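Long-range contact in kcn28 (Kitasatospora, PDB 6J31), which is of unknown function but has the GT-B fold of two Rossmann-like domains, the C-terminal one resembling that of erythromycin biosynthesis protein CIII: residues H260-I265 / E282-V287. Numbering follows the deposited sequence.
Sequences HLVLQI and EVHNWV
H260 and E282 meet ring edge to carboxylate: H260 NE2 donates to E282 OE1 at 2.7 Å, reaching it from above the carboxylate plane, with ring and carboxylate planes 81° apart. H284 NE2, from the same strand as E282, donates to E282 OE2 (2.9 Å), which also accepts a hydrogen bond from W221 NE1. E282 CG sits between its own backbone N and carbonyl carbon (chi1 85°), with the chain extended beyond it, a shape that carries the acid across to H260. Glutamate suits this place: its two oxygens accept from three ring N-H groups, and its negative charge would favour protonated histidines.

The backbones of the two segments pair in parallel register, from E282 N donating to L261 O as far as I265 N to H284 O (2.9 Å). Strand 281-284 is an outermost strand of the six-stranded parallel sheet in the C-terminal Rossmann-like domain of this GT-B fold, paired with 259-264.

Apolar packing occupies both faces, where beta-branched V262 and V283 suit extended backbone and bulky L263 fills the interface with a helix. V283 and L263 point to the same face; helix 243-253 packs on L263 and I265, and L277 touches V283. V283 CG1 presses on I265 CD1 at 3.4 Å, a tight fit. On the face of V262 and Q264, the segment turns back after H284, bringing V287 CG1 against V262 CG1 (4.0 Å) and Q264 CG (3.7 Å). The bend of Q264 at chi2 (-131°) places its OE1 3.6 Å from W286 CA.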
loop_
_atom_site.group_PDB
_atom_site.type_symbol
_atom_site.label_atom_id
_atom_site.label_comp_id
_atom_site.label_asym_id
_atom_site.label_seq_id
_atom_site.Cartn_x
_atom_site.Cartn_y
_atom_site.Cartn_z
ATOM N N HIS A 260 -7.828 26.921 -5.276
ATOM C CA HIS A 260 -6.778 26.993 -4.272
ATOM C C HIS A 260 -5.981 25.701 -4.304
ATOM O O HIS A 260 -6.555 24.609 -4.217
ATOM C CB HIS A 260 -7.323 27.241 -2.867
ATOM C CG HIS A 260 -6.248 27.504 -1.859
ATOM N ND1 HIS A 260 -5.624 28.728 -1.742
ATOM C CD2 HIS A 260 -5.663 26.696 -0.944
ATOM C CE1 HIS A 260 -4.714 28.666 -0.787
ATOM N NE2 HIS A 260 -4.717 27.443 -0.288
ATOM N N LEU A 261 -4.666 25.831 -4.433
ATOM C CA LEU A 261 -3.762 24.695 -4.522
ATOM C C LEU A 261 -3.112 24.441 -3.170
ATOM O O LEU A 261 -2.548 25.357 -2.563
ATOM C CB LEU A 261 -2.693 24.946 -5.586
ATOM C CG LEU A 261 -1.407 24.122 -5.517
ATOM C CD1 LEU A 261 -1.697 22.643 -5.675
ATOM C CD2 LEU A 261 -0.440 24.587 -6.589
ATOM N N VAL A 262 -3.200 23.199 -2.702
ATOM C CA VAL A 262 -2.473 22.730 -1.529
ATOM C C VAL A 262 -1.390 21.803 -2.051
ATOM O O VAL A 262 -1.677 20.685 -2.494
ATOM C CB VAL A 262 -3.381 22.006 -0.526
ATOM C CG1 VAL A 262 -2.542 21.413 0.604
ATOM C CG2 VAL A 262 -4.448 22.942 0.016
ATOM N N LEU A 263 -0.149 22.261 -2.004
ATOM C CA LEU A 263 0.972 21.564 -2.620
ATOM C C LEU A 263 1.811 20.935 -1.514
ATOM O O LEU A 263 2.489 21.642 -0.762
ATOM C CB LEU A 263 1.793 22.534 -3.470
ATOM C CG LEU A 263 3.034 22.003 -4.187
ATOM C CD1 LEU A 263 2.766 20.643 -4.797
ATOM C CD2 LEU A 263 3.482 22.989 -5.258
ATOM N N GLN A 264 1.786 19.608 -1.436
ATOM C CA GLN A 264 2.576 18.871 -0.457
ATOM C C GLN A 264 3.829 18.382 -1.172
ATOM O O GLN A 264 3.754 17.540 -2.071
ATOM C CB GLN A 264 1.774 17.720 0.144
ATOM C CG GLN A 264 2.363 17.187 1.439
ATOM C CD GLN A 264 2.507 15.684 1.455
ATOM O OE1 GLN A 264 2.030 15.018 2.377
ATOM N NE2 GLN A 264 3.172 15.137 0.444
ATOM N N ILE A 265 4.978 18.914 -0.760
ATOM C CA ILE A 265 6.248 18.707 -1.448
ATOM C C ILE A 265 7.092 17.602 -0.834
ATOM O O ILE A 265 8.078 17.179 -1.459
ATOM C CB ILE A 265 7.056 20.018 -1.489
ATOM C CG1 ILE A 265 7.153 20.588 -0.078
ATOM C CG2 ILE A 265 6.397 21.009 -2.428
ATOM C CD1 ILE A 265 7.849 21.884 -0.010
ATOM N N GLU A 282 -0.523 27.281 -1.345
ATOM C CA GLU A 282 -0.014 27.117 0.009
ATOM C C GLU A 282 0.758 25.810 -0.007
ATOM O O GLU A 282 0.274 24.806 -0.541
ATOM C CB GLU A 282 -1.129 27.128 1.079
ATOM C CG GLU A 282 -1.821 25.806 1.342
ATOM C CD GLU A 282 -2.960 25.932 2.333
ATOM O OE1 GLU A 282 -3.767 26.876 2.211
ATOM O OE2 GLU A 282 -3.036 25.096 3.254
ATOM N N VAL A 283 1.985 25.844 0.500
ATOM C CA VAL A 283 2.908 24.723 0.393
ATOM C C VAL A 283 3.156 24.146 1.776
ATOM O O VAL A 283 3.239 24.886 2.763
ATOM C CB VAL A 283 4.215 25.162 -0.297
ATOM C CG1 VAL A 283 5.243 24.074 -0.232
ATOM C CG2 VAL A 283 3.931 25.481 -1.753
ATOM N N HIS A 284 3.247 22.821 1.845
ATOM C CA HIS A 284 3.533 22.109 3.080
ATOM C C HIS A 284 4.506 20.982 2.782
ATOM O O HIS A 284 4.593 20.494 1.655
ATOM C CB HIS A 284 2.270 21.511 3.716
ATOM C CG HIS A 284 1.195 22.510 4.005
ATOM N ND1 HIS A 284 0.843 22.868 5.289
ATOM C CD2 HIS A 284 0.380 23.210 3.182
ATOM C CE1 HIS A 284 -0.134 23.755 5.243
ATOM N NE2 HIS A 284 -0.434 23.979 3.976
ATOM N N ASN A 285 5.241 20.572 3.815
ATOM C CA ASN A 285 6.032 19.351 3.719
ATOM C C ASN A 285 5.173 18.118 3.947
ATOM O O ASN A 285 5.457 17.049 3.396
ATOM C CB ASN A 285 7.173 19.398 4.728
ATOM C CG ASN A 285 8.069 20.587 4.513
ATOM O OD1 ASN A 285 8.811 20.649 3.535
ATOM N ND2 ASN A 285 7.981 21.562 5.412
ATOM N N TRP A 286 4.126 18.253 4.753
ATOM C CA TRP A 286 3.181 17.181 4.998
ATOM C C TRP A 286 1.851 17.840 5.327
ATOM O O TRP A 286 1.816 18.917 5.928
ATOM C CB TRP A 286 3.674 16.256 6.125
ATOM C CG TRP A 286 2.698 15.205 6.578
ATOM C CD1 TRP A 286 2.664 13.897 6.180
ATOM C CD2 TRP A 286 1.644 15.358 7.540
ATOM N NE1 TRP A 286 1.644 13.233 6.820
ATOM C CE2 TRP A 286 1.004 14.106 7.660
ATOM C CE3 TRP A 286 1.175 16.432 8.303
ATOM C CZ2 TRP A 286 -0.079 13.899 8.512
ATOM C CZ3 TRP A 286 0.098 16.224 9.148
ATOM C CH2 TRP A 286 -0.516 14.968 9.245
ATOM N N VAL A 287 0.762 17.211 4.900
ATOM C CA VAL A 287 -0.572 17.753 5.154
ATOM C C VAL A 287 -1.431 16.652 5.754
ATOM O O VAL A 287 -1.138 15.456 5.597
ATOM C CB VAL A 287 -1.230 18.301 3.864
ATOM C CG1 VAL A 287 -0.267 19.155 3.072
ATOM C CG2 VAL A 287 -1.752 17.157 3.012
#